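Local coordinates for protein 2-hydroxychromene-2-carboxylate isomerase (Pseudomonas putida, PDB 2IMD) that catalyses the reversible, glutathione-dependent isomerization of 2-hydroxychromene-2-carboxylate to trans-O-hydroxybenzylidenepyruvate in bacterial naphthalene breakdown, at residues Tyr6-Ser11 / Ala36-Arg41; Leu10-Tyr15 / Ala112-Gly117. One frame throughout, in Å; residues are numbered along the deposited sequence.

Contact 1: residues Tyr6-Ser11 / Ala36-Arg41. With GSH (glutathione), chain D.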
loop_
_atom_site.group_PDB
_atom_site.type_symbol
_atom_site.label_atom_id
_atom_site.label_comp_id
_atom_site.label_asym_id
_atom_site.label_seq_id
_atom_site.Cartn_x
_atom_site.Cartn_y
_atom_site.Cartn_z
ATOM N N TYR A 6 -1.374 14.300 -7.755
ATOM C CA TYR A 6 -1.601 13.590 -9.040
ATOM C C TYR A 6 -2.667 12.522 -8.858
ATOM O O TYR A 6 -2.509 11.619 -8.020
ATOM C CB TYR A 6 -0.323 12.918 -9.569
ATOM C CG TYR A 6 0.705 13.958 -9.904
ATOM C CD1 TYR A 6 1.495 14.542 -8.875
ATOM C CD2 TYR A 6 0.846 14.402 -11.178
ATOM C CE1 TYR A 6 2.421 15.544 -9.153
ATOM C CE2 TYR A 6 1.781 15.430 -11.475
ATOM C CZ TYR A 6 2.542 15.970 -10.446
ATOM O OH TYR A 6 3.456 16.985 -10.772
ATOM N N PHE A 7 -3.749 12.546 -9.644
ATOM C CA PHE A 7 -4.810 11.597 -9.448
ATOM C C PHE A 7 -5.434 11.248 -10.815
ATOM O O PHE A 7 -5.194 11.955 -11.783
ATOM C CB PHE A 7 -5.899 12.185 -8.579
ATOM C CG PHE A 7 -6.538 13.398 -9.224
ATOM C CD1 PHE A 7 -5.962 14.672 -9.085
ATOM C CD2 PHE A 7 -7.688 13.237 -9.994
ATOM C CE1 PHE A 7 -6.530 15.798 -9.698
ATOM C CE2 PHE A 7 -8.266 14.352 -10.662
ATOM C CZ PHE A 7 -7.686 15.655 -10.475
ATOM N N ASP A 8 -6.237 10.165 -10.835
ATOM C CA ASP A 8 -7.050 9.746 -11.984
ATOM C C ASP A 8 -8.412 9.428 -11.374
ATOM O O ASP A 8 -8.456 8.759 -10.344
ATOM C CB ASP A 8 -6.409 8.492 -12.610
ATOM C CG ASP A 8 -7.139 8.021 -13.900
ATOM O OD1 ASP A 8 -8.396 8.164 -13.964
ATOM O OD2 ASP A 8 -6.458 7.427 -14.777
ATOM N N PHE A 9 -9.509 9.941 -11.925
ATOM C CA PHE A 9 -10.817 9.721 -11.310
ATOM C C PHE A 9 -11.236 8.254 -11.231
ATOM O O PHE A 9 -12.218 7.957 -10.537
ATOM C CB PHE A 9 -11.848 10.522 -12.081
ATOM C CG PHE A 9 -11.793 12.008 -11.788
ATOM C CD1 PHE A 9 -12.007 12.487 -10.499
ATOM C CD2 PHE A 9 -11.611 12.931 -12.825
ATOM C CE1 PHE A 9 -11.975 13.904 -10.232
ATOM C CE2 PHE A 9 -11.577 14.348 -12.574
ATOM C CZ PHE A 9 -11.777 14.833 -11.296
ATOM N N LEU A 10 -10.555 7.358 -11.969
ATOM C CA LEU A 10 -10.868 5.917 -11.841
ATOM C C LEU A 10 -10.390 5.315 -10.531
ATOM O O LEU A 10 -10.722 4.146 -10.237
ATOM C CB LEU A 10 -10.318 5.094 -13.020
ATOM C CG LEU A 10 -8.844 4.968 -13.286
ATOM C CD1 LEU A 10 -8.169 4.280 -12.151
ATOM C CD2 LEU A 10 -8.683 4.053 -14.532
ATOM N N SER A 11 -9.630 6.091 -9.749
ATOM C CA SER A 11 -8.881 5.482 -8.608
ATOM C C SER A 11 -9.640 5.754 -7.272
ATOM O O SER A 11 -9.697 6.920 -6.804
ATOM C CB SER A 11 -7.500 6.156 -8.547
ATOM O OG SER A 11 -6.859 5.803 -7.300
ATOM N N ALA A 36 -4.784 16.019 -13.071
ATOM C CA ALA A 36 -5.493 14.823 -13.515
ATOM C C ALA A 36 -4.611 14.163 -14.582
ATOM O O ALA A 36 -4.221 14.799 -15.586
ATOM C CB ALA A 36 -6.839 15.211 -14.110
ATOM N N ILE A 37 -4.287 12.883 -14.404
ATOM C CA ILE A 37 -3.419 12.177 -15.362
ATOM C C ILE A 37 -3.946 10.784 -15.671
ATOM O O ILE A 37 -4.815 10.254 -14.963
ATOM C CB ILE A 37 -1.945 12.021 -14.813
ATOM C CG1 ILE A 37 -1.973 11.206 -13.499
ATOM C CG2 ILE A 37 -1.284 13.412 -14.562
ATOM C CD1 ILE A 37 -0.483 10.866 -12.953
ATOM N N ASP A 38 -3.405 10.201 -16.732
ATOM C CA ASP A 38 -3.833 8.884 -17.204
ATOM C C ASP A 38 -3.020 7.768 -16.528
ATOM O O ASP A 38 -1.855 7.495 -16.910
ATOM C CB ASP A 38 -3.677 8.797 -18.724
ATOM C CG ASP A 38 -4.326 7.564 -19.329
ATOM O OD1 ASP A 38 -4.572 6.567 -18.638
ATOM O OD2 ASP A 38 -4.453 7.545 -20.585
ATOM N N LEU A 39 -3.634 7.133 -15.521
ATOM C CA LEU A 39 -2.920 6.059 -14.834
ATOM C C LEU A 39 -2.461 4.961 -15.824
ATOM O O LEU A 39 -1.373 4.415 -15.712
ATOM C CB LEU A 39 -3.894 5.444 -13.829
ATOM C CG LEU A 39 -3.327 4.555 -12.722
ATOM C CD1 LEU A 39 -4.290 3.512 -12.134
ATOM C CD2 LEU A 39 -1.842 4.389 -12.419
ATOM N N ALA A 40 -3.296 4.645 -16.838
ATOM C CA ALA A 40 -2.917 3.588 -17.776
ATOM C C ALA A 40 -1.651 3.929 -18.498
ATOM O O ALA A 40 -0.795 3.072 -18.655
ATOM C CB ALA A 40 -4.061 3.278 -18.794
ATOM N N ARG A 41 -1.526 5.188 -18.917
ATOM C CA ARG A 41 -0.310 5.631 -19.599
ATOM C C ARG A 41 0.893 5.616 -18.683
ATOM O O ARG A 41 2.013 5.207 -19.056
ATOM C CB ARG A 41 -0.484 7.052 -20.163
ATOM C CG ARG A 41 0.249 7.296 -21.512
ATOM C CD ARG A 41 0.060 8.759 -22.086
ATOM N NE ARG A 41 -1.297 9.357 -22.278
ATOM C CZ ARG A 41 -2.483 8.727 -22.358
ATOM N NH1 ARG A 41 -2.587 7.408 -22.286
ATOM N NH2 ARG A 41 -3.596 9.437 -22.510
HETATM N N1 GSH D . -1.764 1.411 -0.470
HETATM C CA1 GSH D . -2.362 2.438 -1.304
HETATM C C1 GSH D . -3.223 3.470 -0.748
HETATM O O11 GSH D . -3.595 4.508 -1.415
HETATM O O12 GSH D . -3.712 3.101 0.320
HETATM C CB1 GSH D . -2.590 1.939 -2.737
HETATM C CG1 GSH D . -2.831 2.910 -3.883
HETATM C CD1 GSH D . -3.079 2.194 -5.192
HETATM O OE1 GSH D . -3.214 0.891 -5.219
HETATM N N2 GSH D . -3.158 2.912 -6.330
HETATM C CA2 GSH D . -3.342 2.350 -7.650
HETATM C C2 GSH D . -2.041 2.418 -8.392
HETATM O O2 GSH D . -1.319 3.601 -8.402
HETATM C CB2 GSH D . -4.497 3.066 -8.369
HETATM S SG2 GSH D . -6.057 3.010 -7.403
HETATM N N3 GSH D . -1.601 1.326 -9.020
HETATM C CA3 GSH D . -0.286 1.445 -9.591
HETATM C C3 GSH D . 0.643 0.440 -8.929
HETATM O O31 GSH D . 1.864 0.509 -9.251
HETATM O O32 GSH D . 0.225 -0.448 -8.127
HETATM O O HOH W 1 -6.593 5.823 -16.958
#
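Phe7 lays one face of its ring over Ala36, whose CA stands 4.0 Å from the Phe7 ring centroid in a CH-pi contact displaced toward the rim. At the Phe7 edge, in plane, comes Phe9 CE2, while Phe7 CE2 in turn sits above the Phe9 ring. The Tyr6 ring instead meets Ile37 with its edge: CG2 of Ile37 lies near the ring plane, and Ile37 CD1 packs on Tyr6 CB; the Tyr6 hydroxyl goes on to Arg163. Along the backbone, Phe7 and Ala36 pair as a parallel bridge, with Ile37 N giving its hydrogen to Phe7 O at 2.9 Å.

Asp8 carries the polar half. With CG anti to the backbone N (chi1 -176°), its carboxylate reaches the start of helix 39-46, and OD2 takes the hydrogen of Leu39 N through its anti lone pair at 2.9 Å, nearly straight at 166°. OD1 accepts from Leu10 N from above the carboxylate plane (3.0 Å), an Asx turn, and also bonds Ser86. A water 2.7 Å from Asp8 OD2 donates to it and to OD1 of the N-cap Asp38. Putting an alanine at Asp8 would probably leave Leu39 N and Leu10 N without these acceptors and the turn from Asp8 to Ser11 less firmly held.

Leu10 CD1 and Leu39 CD1 touch at 4.0 Å, and Leu39 borders glutathione, whose SG2 is 2.9 Å from Ser11 OG. One buried carboxylate ties the turn of Ser11, the glutathione-binding residue and probable nucleophile, to a helix start, where the water and the helix N-terminus probably ease the closeness of two acidic groups.

Contact 2: residues Leu10-Tyr15 / Ala112-Gly117. With GSH (glutathione), chain D.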
loop_
_atom_site.group_PDB
_atom_site.type_symbol
_atom_site.label_atom_id
_atom_site.label_comp_id
_atom_site.label_asym_id
_atom_site.label_seq_id
_atom_site.Cartn_x
_atom_site.Cartn_y
_atom_site.Cartn_z
ATOM N N LEU A 10 -10.555 7.358 -11.969
ATOM C CA LEU A 10 -10.868 5.917 -11.841
ATOM C C LEU A 10 -10.390 5.315 -10.531
ATOM O O LEU A 10 -10.722 4.146 -10.237
ATOM C CB LEU A 10 -10.318 5.094 -13.020
ATOM C CG LEU A 10 -8.844 4.968 -13.286
ATOM C CD1 LEU A 10 -8.169 4.280 -12.151
ATOM C CD2 LEU A 10 -8.683 4.053 -14.532
ATOM N N SER A 11 -9.630 6.091 -9.749
ATOM C CA SER A 11 -8.881 5.482 -8.608
ATOM C C SER A 11 -9.640 5.754 -7.272
ATOM O O SER A 11 -9.697 6.920 -6.804
ATOM C CB SER A 11 -7.500 6.156 -8.547
ATOM O OG SER A 11 -6.859 5.803 -7.300
ATOM N N PRO A 12 -10.080 4.698 -6.577
ATOM C CA PRO A 12 -10.790 4.925 -5.318
ATOM C C PRO A 12 -9.809 5.352 -4.240
ATOM O O PRO A 12 -10.178 6.087 -3.274
ATOM C CB PRO A 12 -11.426 3.565 -4.987
ATOM C CG PRO A 12 -10.446 2.525 -5.711
ATOM C CD PRO A 12 -10.058 3.280 -6.996
ATOM N N PHE A 13 -8.541 4.950 -4.378
ATOM C CA PHE A 13 -7.600 5.419 -3.335
ATOM C C PHE A 13 -7.327 6.933 -3.512
ATOM O O PHE A 13 -7.010 7.646 -2.537
ATOM C CB PHE A 13 -6.295 4.637 -3.381
ATOM C CG PHE A 13 -6.473 3.236 -2.860
ATOM C CD1 PHE A 13 -6.551 3.020 -1.465
ATOM C CD2 PHE A 13 -6.563 2.166 -3.717
ATOM C CE1 PHE A 13 -6.761 1.735 -0.944
ATOM C CE2 PHE A 13 -6.719 0.867 -3.206
ATOM C CZ PHE A 13 -6.801 0.650 -1.822
ATOM N N SER A 14 -7.413 7.417 -4.754
ATOM C CA SER A 14 -7.391 8.865 -5.024
ATOM C C SER A 14 -8.606 9.618 -4.485
ATOM O O SER A 14 -8.488 10.772 -4.075
ATOM C CB SER A 14 -7.205 9.115 -6.551
ATOM O OG SER A 14 -5.960 8.601 -7.021
ATOM N N TYR A 15 -9.776 8.970 -4.509
ATOM C CA TYR A 15 -10.948 9.563 -3.947
ATOM C C TYR A 15 -10.674 9.817 -2.458
ATOM O O TYR A 15 -10.972 10.900 -1.910
ATOM C CB TYR A 15 -12.105 8.570 -4.088
ATOM C CG TYR A 15 -13.313 8.865 -3.188
ATOM C CD1 TYR A 15 -14.060 10.015 -3.339
ATOM C CD2 TYR A 15 -13.746 7.915 -2.266
ATOM C CE1 TYR A 15 -15.215 10.240 -2.596
ATOM C CE2 TYR A 15 -14.898 8.127 -1.469
ATOM C CZ TYR A 15 -15.622 9.308 -1.640
ATOM O OH TYR A 15 -16.793 9.568 -0.908
ATOM N N ALA A 112 -19.287 12.418 -7.006
ATOM C CA ALA A 112 -20.237 11.744 -7.924
ATOM C C ALA A 112 -19.838 10.309 -8.230
ATOM O O ALA A 112 -20.625 9.366 -8.041
ATOM C CB ALA A 112 -20.299 12.544 -9.204
ATOM N N VAL A 113 -18.565 10.108 -8.636
ATOM C CA VAL A 113 -18.113 8.819 -9.135
ATOM C C VAL A 113 -17.896 7.796 -8.003
ATOM O O VAL A 113 -18.448 6.704 -8.040
ATOM C CB VAL A 113 -16.800 8.944 -9.950
ATOM C CG1 VAL A 113 -16.280 7.572 -10.376
ATOM C CG2 VAL A 113 -17.019 9.860 -11.151
ATOM N N TRP A 114 -17.204 8.227 -6.946
ATOM C CA TRP A 114 -16.874 7.285 -5.861
ATOM C C TRP A 114 -17.675 7.473 -4.590
ATOM O O TRP A 114 -17.734 6.536 -3.788
ATOM C CB TRP A 114 -15.344 7.313 -5.584
ATOM C CG TRP A 114 -14.590 6.640 -6.671
ATOM C CD1 TRP A 114 -13.886 7.216 -7.732
ATOM C CD2 TRP A 114 -14.438 5.247 -6.809
ATOM N NE1 TRP A 114 -13.368 6.238 -8.518
ATOM C CE2 TRP A 114 -13.677 5.009 -7.971
ATOM C CE3 TRP A 114 -14.932 4.139 -6.082
ATOM C CZ2 TRP A 114 -13.348 3.731 -8.398
ATOM C CZ3 TRP A 114 -14.574 2.863 -6.483
ATOM C CH2 TRP A 114 -13.832 2.668 -7.669
ATOM N N GLY A 115 -18.329 8.613 -4.415
ATOM C CA GLY A 115 -19.249 8.818 -3.283
ATOM C C GLY A 115 -20.584 8.191 -3.570
ATOM O O GLY A 115 -21.224 7.574 -2.676
ATOM N N GLU A 116 -21.068 8.406 -4.791
ATOM C CA GLU A 116 -22.383 7.927 -5.217
ATOM C C GLU A 116 -22.343 6.753 -6.197
ATOM O O GLU A 116 -23.397 6.125 -6.465
ATOM C CB GLU A 116 -23.159 9.068 -5.838
ATOM C CG GLU A 116 -23.396 10.225 -4.920
ATOM C CD GLU A 116 -24.358 11.184 -5.572
ATOM O OE1 GLU A 116 -25.496 10.767 -5.895
ATOM O OE2 GLU A 116 -23.961 12.318 -5.818
ATOM N N GLY A 117 -21.178 6.426 -6.741
ATOM C CA GLY A 117 -21.099 5.322 -7.632
ATOM C C GLY A 117 -21.622 5.635 -9.039
ATOM O O GLY A 117 -22.015 4.735 -9.822
HETATM N N1 GSH D . -1.764 1.411 -0.470
HETATM C CA1 GSH D . -2.362 2.438 -1.304
HETATM C C1 GSH D . -3.223 3.470 -0.748
HETATM O O11 GSH D . -3.595 4.508 -1.415
HETATM O O12 GSH D . -3.712 3.101 0.320
HETATM C CB1 GSH D . -2.590 1.939 -2.737
HETATM C CG1 GSH D . -2.831 2.910 -3.883
HETATM C CD1 GSH D . -3.079 2.194 -5.192
HETATM O OE1 GSH D . -3.214 0.891 -5.219
HETATM N N2 GSH D . -3.158 2.912 -6.330
HETATM C CA2 GSH D . -3.342 2.350 -7.650
HETATM C C2 GSH D . -2.041 2.418 -8.392
HETATM O O2 GSH D . -1.319 3.601 -8.402
HETATM C CB2 GSH D . -4.497 3.066 -8.369
HETATM S SG2 GSH D . -6.057 3.010 -7.403
HETATM N N3 GSH D . -1.601 1.326 -9.020
HETATM C CA3 GSH D . -0.286 1.445 -9.591
HETATM C C3 GSH D . 0.643 0.440 -8.929
HETATM O O31 GSH D . 1.864 0.509 -9.251
HETATM O O32 GSH D . 0.225 -0.448 -8.127
#
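Pro12 and Trp114 bring the first turn of helix 12-28 against the end of helix 99-115, with their CA atoms 6.5 Å apart. Trp114 fills the space between: CG anti to its carbonyl carbon (chi1 -73°) sends the indole toward Pro12, which covers one face. Pro12 CB stands 3.5 Å from the centroid of the six-membered ring, only 10° off its normal, a close CH-pi contact; Ser11 O lies over the same face. Leu10 O comes to the indole edge instead, near the plane and 3.2 Å from Trp114 CZ2, and this buried carbonyl has no hydrogen-bond partner in the model. NE1 donates to Phe9 O and Phe80 meets the ring edge-to-face, which probably limits the rotation of the indole.

Tyr15, one turn further on, takes the other end of the same residue. Trp114 CB sits over its ring, 3.7 Å from the Tyr15 centroid, while the two aromatic planes meet obliquely at 31°. The phenol reaches along Gly115, with Tyr15 OH 3.5 Å from Gly115 CA, where there is no side chain to bar it, and the hydroxyl ends in a hydrogen bond with Pro77 O.

On the glutathione side, Ser14 OG shares a 3.0 Å hydrogen bond with Ser11 OG. Phe13 offers a ring face to glutathione CB1, with SG2 in plane at the ring edge. Through Trp114 the first turn of helix 12-28 packs on helix 99-115. A glutathione-binding serine at the N-cap of the helix after the first strand is consistent with the DsbA-like thioredoxin fold of this glutathione transferase relative.

From the N terminus, strand 2-7 runs into the short turn that carries Leu10 and Ser11, the two residues common to both contacts. Contact 1 closes a loop of 24 residues: helix 12-28 leads out and strand 31-36 returns beside strand 2-7, a beta-alpha-beta unit of the thioredoxin fold. Contact 2 starts four residues later and closes a far longer loop of 96 residues, mostly helical, with the second partner of contact 1 lying inside it. The loops overlap from a shared start, and taken by their ranges (6-11, 10-15, 36-41, 112-117) they interleave rather than nest. Together they join the Ser11 turn to helix 39-46 beside the sheet and to helix 99-115 of the helical part.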